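Local coordinates for protein putative serine phosphatase (Pseudomonas aeruginosa, PDB 6K4E) that probably removes phosphate from phosphoserine or phosphothreonine in a partner protein as a magnesium-dependent PP2C-type phosphatase of the SiaABC pathway, which controls biofilm formation, at residues B[102-107]-B[177-182]; B[141-146]-B[220-225]. All blocks are in the same frame, centred on the assembly; numbering follows the deposited sequence.

Interaction 1 of 2, residues B[102-107]-B[177-182]; sequences QADGYL and WVDRRR
The Tyr106 ring has Val178 CB over the centre of one face, a CH-pi contact 3.9 Å from the centroid. Arg180 CD lies at the ring's edge, 3.7 Å from Tyr106 CE2. The Trp177 indole has the Asp179 backbone N over one face, offset toward the rim. Its edge meets Gln102 CB and the Asp104 carboxylate, with Asp104 OD2 3.5 Å from Trp177 CZ2; Arg141 is the salt-bridge partner of Asp104. This is the antiparallel pairing of strands 105-113 and 171-179, neighbours in one sheet of the PP2C fold. Tyr106 and Val178 form a hydrogen-bonded pair on the sheet face that meets Phe298 of the other sheet. Val178 N donates to Tyr106 O at 2.8 Å, and Tyr106 N to Val178 O. With CG between the backbone N and the carbonyl carbon (chi1 54°), the Tyr106 side chain lies alongside Val178, which brings the ring face onto Val178 CB. Leu107 and Trp177 form a non-hydrogen-bonded pair on the opposite face, against Ile146 and Pro143 of helix 143-157. After the strand ends at Asp179 the chain turns; in an Asx motif, Asp179 OD1 accepts from Arg182 N. A nearly straight bond ties the turn back, Arg181 N to Asp104 O, 3.2 Å long.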
loop_
_atom_site.group_PDB
_atom_site.type_symbol
_atom_site.label_atom_id
_atom_site.label_comp_id
_atom_site.label_asym_id
_atom_site.label_seq_id
_atom_site.Cartn_x
_atom_site.Cartn_y
_atom_site.Cartn_z
ATOM N N GLN B 102 -19.649 11.331 9.803
ATOM C CA GLN B 102 -19.586 12.648 10.420
ATOM C C GLN B 102 -20.868 12.829 11.225
ATOM O O GLN B 102 -21.762 11.993 11.136
ATOM C CB GLN B 102 -19.434 13.752 9.363
ATOM C CG GLN B 102 -18.116 13.713 8.597
ATOM C CD GLN B 102 -16.866 14.036 9.405
ATOM O OE1 GLN B 102 -15.767 13.725 8.974
ATOM N NE2 GLN B 102 -16.970 14.677 10.588
ATOM N N ALA B 103 -20.978 13.894 12.007
ATOM C CA ALA B 103 -22.193 14.125 12.792
ATOM C C ALA B 103 -23.395 14.499 11.893
ATOM O O ALA B 103 -24.524 14.063 12.148
ATOM C CB ALA B 103 -21.940 15.230 13.807
ATOM N N ASP B 104 -23.118 15.271 10.822
ATOM C CA ASP B 104 -24.079 15.829 9.880
ATOM C C ASP B 104 -24.334 14.988 8.616
ATOM O O ASP B 104 -25.211 15.339 7.836
ATOM C CB ASP B 104 -23.648 17.256 9.499
ATOM C CG ASP B 104 -22.322 17.359 8.780
ATOM O OD1 ASP B 104 -21.374 16.623 9.163
ATOM O OD2 ASP B 104 -22.202 18.221 7.882
ATOM N N GLY B 105 -23.591 13.893 8.446
ATOM C CA GLY B 105 -23.716 13.000 7.309
ATOM C C GLY B 105 -22.541 12.058 7.176
ATOM O O GLY B 105 -21.833 11.816 8.148
ATOM N N TYR B 106 -22.307 11.509 5.973
ATOM C CA TYR B 106 -21.184 10.587 5.809
ATOM C C TYR B 106 -20.609 10.592 4.435
ATOM O O TYR B 106 -21.308 10.899 3.441
ATOM C CB TYR B 106 -21.564 9.145 6.226
ATOM C CG TYR B 106 -22.793 8.595 5.538
ATOM C CD1 TYR B 106 -22.689 7.860 4.364
ATOM C CD2 TYR B 106 -24.061 8.765 6.092
ATOM C CE1 TYR B 106 -23.826 7.337 3.735
ATOM C CE2 TYR B 106 -25.200 8.278 5.458
ATOM C CZ TYR B 106 -25.075 7.540 4.296
ATOM O OH TYR B 106 -26.212 7.056 3.679
ATOM N N LEU B 107 -19.342 10.165 4.372
ATOM C CA LEU B 107 -18.622 10.001 3.125
ATOM C C LEU B 107 -18.587 8.529 2.845
ATOM O O LEU B 107 -18.250 7.758 3.716
ATOM C CB LEU B 107 -17.200 10.564 3.217
ATOM C CG LEU B 107 -16.322 10.376 1.970
ATOM C CD1 LEU B 107 -16.743 11.333 0.812
ATOM C CD2 LEU B 107 -14.907 10.585 2.315
ATOM N N TRP B 177 -20.720 12.384 -0.755
ATOM C CA TRP B 177 -20.931 12.993 0.550
ATOM C C TRP B 177 -22.466 13.064 0.735
ATOM O O TRP B 177 -23.142 13.769 -0.014
ATOM C CB TRP B 177 -20.270 14.392 0.692
ATOM C CG TRP B 177 -20.835 15.176 1.840
ATOM C CD1 TRP B 177 -21.676 16.242 1.755
ATOM C CD2 TRP B 177 -20.690 14.890 3.242
ATOM N NE1 TRP B 177 -22.016 16.677 3.016
ATOM C CE2 TRP B 177 -21.458 15.843 3.945
ATOM C CE3 TRP B 177 -19.934 13.960 3.979
ATOM C CZ2 TRP B 177 -21.548 15.851 5.343
ATOM C CZ3 TRP B 177 -20.001 13.990 5.362
ATOM C CH2 TRP B 177 -20.808 14.921 6.030
ATOM N N VAL B 178 -23.005 12.276 1.679
ATOM C CA VAL B 178 -24.434 12.244 2.014
ATOM C C VAL B 178 -24.636 13.234 3.135
ATOM O O VAL B 178 -24.235 12.964 4.260
ATOM C CB VAL B 178 -24.919 10.828 2.427
ATOM C CG1 VAL B 178 -26.396 10.826 2.849
ATOM C CG2 VAL B 178 -24.668 9.827 1.314
ATOM N N ASP B 179 -25.173 14.403 2.826
ATOM C CA ASP B 179 -25.394 15.424 3.843
ATOM C C ASP B 179 -26.819 15.262 4.384
ATOM O O ASP B 179 -27.751 15.824 3.839
ATOM C CB ASP B 179 -25.137 16.818 3.244
ATOM C CG ASP B 179 -25.036 17.942 4.233
ATOM O OD1 ASP B 179 -25.730 17.881 5.282
ATOM O OD2 ASP B 179 -24.357 18.934 3.922
ATOM N N ARG B 180 -26.985 14.472 5.443
ATOM C CA ARG B 180 -28.297 14.197 6.041
ATOM C C ARG B 180 -28.986 15.454 6.590
ATOM O O ARG B 180 -30.174 15.658 6.327
ATOM C CB ARG B 180 -28.186 13.088 7.102
ATOM C CG ARG B 180 -27.785 11.714 6.514
ATOM C CD ARG B 180 -26.977 10.856 7.472
ATOM N NE ARG B 180 -27.793 10.358 8.581
ATOM C CZ ARG B 180 -27.740 10.820 9.827
ATOM N NH1 ARG B 180 -26.885 11.786 10.150
ATOM N NH2 ARG B 180 -28.532 10.313 10.764
ATOM N N ARG B 181 -28.220 16.326 7.268
ATOM C CA ARG B 181 -28.649 17.594 7.875
ATOM C C ARG B 181 -29.257 18.586 6.838
ATOM O O ARG B 181 -30.286 19.203 7.099
ATOM C CB ARG B 181 -27.432 18.236 8.571
ATOM C CG ARG B 181 -27.760 19.420 9.466
ATOM C CD ARG B 181 -26.531 20.155 9.978
ATOM N NE ARG B 181 -25.798 20.841 8.905
ATOM C CZ ARG B 181 -25.955 22.120 8.562
ATOM N NH1 ARG B 181 -26.825 22.890 9.208
ATOM N NH2 ARG B 181 -25.241 22.638 7.570
ATOM N N ARG B 182 -28.596 18.745 5.682
ATOM C CA ARG B 182 -29.020 19.660 4.628
ATOM C C ARG B 182 -29.790 18.950 3.498
ATOM O O ARG B 182 -30.075 19.560 2.463
ATOM C CB ARG B 182 -27.810 20.438 4.095
ATOM C CG ARG B 182 -27.357 21.567 5.019
ATOM C CD ARG B 182 -26.291 22.446 4.394
ATOM N NE ARG B 182 -26.785 23.234 3.257
ATOM C CZ ARG B 182 -26.542 22.951 1.978
ATOM N NH1 ARG B 182 -25.819 21.884 1.651
ATOM N NH2 ARG B 182 -27.020 23.729 1.019
#

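Interaction 2 of 2, residues B[141-146]-B[220-225]; sequences RDPAAI and YRNIEV
Two hydrogen bonds join Asn222 to the start of helix 143-157, and they use both the N and the O of the Asn222 amide. Asn222 ND2 gives a bond of 2.8 Å to Asp142 OD1, which lies close to the amide plane. Asn222 OD1 accepts from Ala144 N at 2.8 Å, with the donor tilted 21° from the carbonyl plane. With both its N and its O bonded, the amide should be held against rotation. CG is anti to the carbonyl carbon of Asn222 (chi1 -69°), and this aims the amide at the helix.

A third side-chain bond stays within residues 141-146. Asp142 is the N-cap of the helix, and its OD1 accepts from Ala145 N at 3.2 Å. OD1 is therefore gripped twice, by Asn222 ND2 and Ala145 N, which come from opposite faces of the carboxylate plane. Asn222 OD1 takes up the N-H of Ala144, so a side chain from the segment leading into edge strand 223-226 adds to the capping of a helix that packs on the same sheet of the PP2C fold.

The remaining contacts are van der Waals. Pro143 crosses the Asn222 side chain at about a right angle, with Pro143 CD 3.4 Å from Asn222 OD1. Both side chains also rest on Ala188 of strand 184-190. Ala144 CB points toward residues 220-225, 3.5 Å from Tyr220 O. It also meets Tyr220 CB at 4.0 Å.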
loop_
_atom_site.group_PDB
_atom_site.type_symbol
_atom_site.label_atom_id
_atom_site.label_comp_id
_atom_site.label_asym_id
_atom_site.label_seq_id
_atom_site.Cartn_x
_atom_site.Cartn_y
_atom_site.Cartn_z
ATOM N N ARG B 141 -16.532 16.300 3.014
ATOM C CA ARG B 141 -17.748 16.854 2.426
ATOM C C ARG B 141 -17.637 17.296 0.962
ATOM O O ARG B 141 -18.660 17.618 0.352
ATOM C CB ARG B 141 -18.250 18.011 3.313
ATOM C CG ARG B 141 -18.392 17.533 4.761
ATOM C CD ARG B 141 -19.031 18.512 5.734
ATOM N NE ARG B 141 -19.250 17.863 7.033
ATOM C CZ ARG B 141 -18.329 17.764 7.991
ATOM N NH1 ARG B 141 -17.112 18.274 7.811
ATOM N NH2 ARG B 141 -18.616 17.153 9.134
ATOM N N ASP B 142 -16.444 17.230 0.371
ATOM C CA ASP B 142 -16.278 17.667 -1.000
ATOM C C ASP B 142 -15.670 16.525 -1.821
ATOM O O ASP B 142 -14.442 16.470 -1.932
ATOM C CB ASP B 142 -15.406 18.950 -1.011
ATOM C CG ASP B 142 -15.296 19.717 -2.319
ATOM O OD1 ASP B 142 -15.563 19.121 -3.388
ATOM O OD2 ASP B 142 -14.843 20.880 -2.283
ATOM N N PRO B 143 -16.508 15.623 -2.420
ATOM C CA PRO B 143 -15.963 14.481 -3.184
ATOM C C PRO B 143 -14.995 14.846 -4.313
ATOM O O PRO B 143 -13.964 14.199 -4.444
ATOM C CB PRO B 143 -17.224 13.768 -3.692
ATOM C CG PRO B 143 -18.254 14.105 -2.685
ATOM C CD PRO B 143 -17.982 15.541 -2.353
ATOM N N ALA B 144 -15.288 15.889 -5.091
ATOM C CA ALA B 144 -14.403 16.352 -6.172
ATOM C C ALA B 144 -13.043 16.788 -5.649
ATOM O O ALA B 144 -12.050 16.439 -6.279
ATOM C CB ALA B 144 -15.047 17.468 -6.973
ATOM N N ALA B 145 -12.985 17.517 -4.497
ATOM C CA ALA B 145 -11.704 17.945 -3.882
ATOM C C ALA B 145 -10.897 16.753 -3.358
ATOM O O ALA B 145 -9.680 16.738 -3.510
ATOM C CB ALA B 145 -11.948 18.936 -2.760
ATOM N N ILE B 146 -11.598 15.732 -2.780
ATOM C CA ILE B 146 -11.005 14.507 -2.253
ATOM C C ILE B 146 -10.329 13.748 -3.396
ATOM O O ILE B 146 -9.210 13.300 -3.240
ATOM C CB ILE B 146 -12.051 13.644 -1.456
ATOM C CG1 ILE B 146 -12.562 14.399 -0.198
ATOM C CG2 ILE B 146 -11.453 12.284 -1.019
ATOM C CD1 ILE B 146 -13.885 13.914 0.343
ATOM N N TYR B 220 -12.129 17.474 -11.562
ATOM C CA TYR B 220 -13.390 16.932 -11.054
ATOM C C TYR B 220 -14.321 17.980 -10.482
ATOM O O TYR B 220 -13.881 18.979 -9.904
ATOM C CB TYR B 220 -13.136 15.789 -10.053
ATOM C CG TYR B 220 -12.365 14.657 -10.696
ATOM C CD1 TYR B 220 -12.943 13.869 -11.689
ATOM C CD2 TYR B 220 -11.029 14.429 -10.378
ATOM C CE1 TYR B 220 -12.219 12.873 -12.337
ATOM C CE2 TYR B 220 -10.301 13.416 -11.001
ATOM C CZ TYR B 220 -10.900 12.644 -11.985
ATOM O OH TYR B 220 -10.207 11.648 -12.628
ATOM N N ARG B 221 -15.623 17.741 -10.693
ATOM C CA ARG B 221 -16.736 18.575 -10.261
ATOM C C ARG B 221 -17.764 17.683 -9.547
ATOM O O ARG B 221 -17.889 16.502 -9.869
ATOM C CB ARG B 221 -17.347 19.265 -11.499
ATOM C CG ARG B 221 -18.496 20.241 -11.220
ATOM C CD ARG B 221 -19.212 20.717 -12.486
ATOM N NE ARG B 221 -19.822 19.620 -13.245
ATOM C CZ ARG B 221 -21.037 19.127 -13.026
ATOM N NH1 ARG B 221 -21.802 19.625 -12.058
ATOM N NH2 ARG B 221 -21.499 18.129 -13.767
ATOM N N ASN B 222 -18.460 18.236 -8.546
ATOM C CA ASN B 222 -19.515 17.549 -7.818
ATOM C C ASN B 222 -20.861 17.715 -8.512
ATOM O O ASN B 222 -21.162 18.771 -9.063
ATOM C CB ASN B 222 -19.618 18.094 -6.406
ATOM C CG ASN B 222 -18.438 17.740 -5.562
ATOM O OD1 ASN B 222 -17.937 16.628 -5.624
ATOM N ND2 ASN B 222 -17.956 18.686 -4.781
ATOM N N ILE B 223 -21.665 16.657 -8.460
ATOM C CA ILE B 223 -23.021 16.637 -8.950
ATOM C C ILE B 223 -23.837 16.601 -7.677
ATOM O O ILE B 223 -23.747 15.648 -6.905
ATOM C CB ILE B 223 -23.287 15.431 -9.882
ATOM C CG1 ILE B 223 -22.416 15.541 -11.163
ATOM C CG2 ILE B 223 -24.799 15.322 -10.218
ATOM C CD1 ILE B 223 -22.230 14.214 -11.933
ATOM N N GLU B 224 -24.634 17.630 -7.472
ATOM C CA GLU B 224 -25.415 17.753 -6.256
ATOM C C GLU B 224 -26.868 17.574 -6.506
ATOM O O GLU B 224 -27.465 18.316 -7.282
ATOM C CB GLU B 224 -25.118 19.064 -5.530
ATOM C CG GLU B 224 -23.683 19.188 -5.065
ATOM C CD GLU B 224 -23.362 20.585 -4.588
ATOM O OE1 GLU B 224 -23.075 21.454 -5.443
ATOM O OE2 GLU B 224 -23.431 20.818 -3.361
ATOM N N VAL B 225 -27.433 16.561 -5.858
ATOM C CA VAL B 225 -28.830 16.215 -5.988
ATOM C C VAL B 225 -29.582 16.348 -4.672
ATOM O O VAL B 225 -28.989 16.108 -3.623
ATOM C CB VAL B 225 -29.065 14.828 -6.648
ATOM C CG1 VAL B 225 -28.725 14.856 -8.145
ATOM C CG2 VAL B 225 -28.330 13.704 -5.913
#

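In the fold
Both interactions reach the same antiparallel sheet, and their centres are about 13 Å apart. Interaction 1 pairs two of its strands; interaction 2 ties the start of helix 143-157 to the approach to its edge strand 223-226. Arg141 links them: its NH2 makes a 2.8 Å salt bridge with Asp104 OD1, and its NE lies 3.5 Å from Trp177 CH2. Pro143 CG also packs on Trp177 N. Strand 105-113 runs on to Asp112 and Cys113, which belong to the magnesium sites. Interaction 2 is not at the metals: the Tyr220 side chain is about 13 Å from a bound magnesium ion.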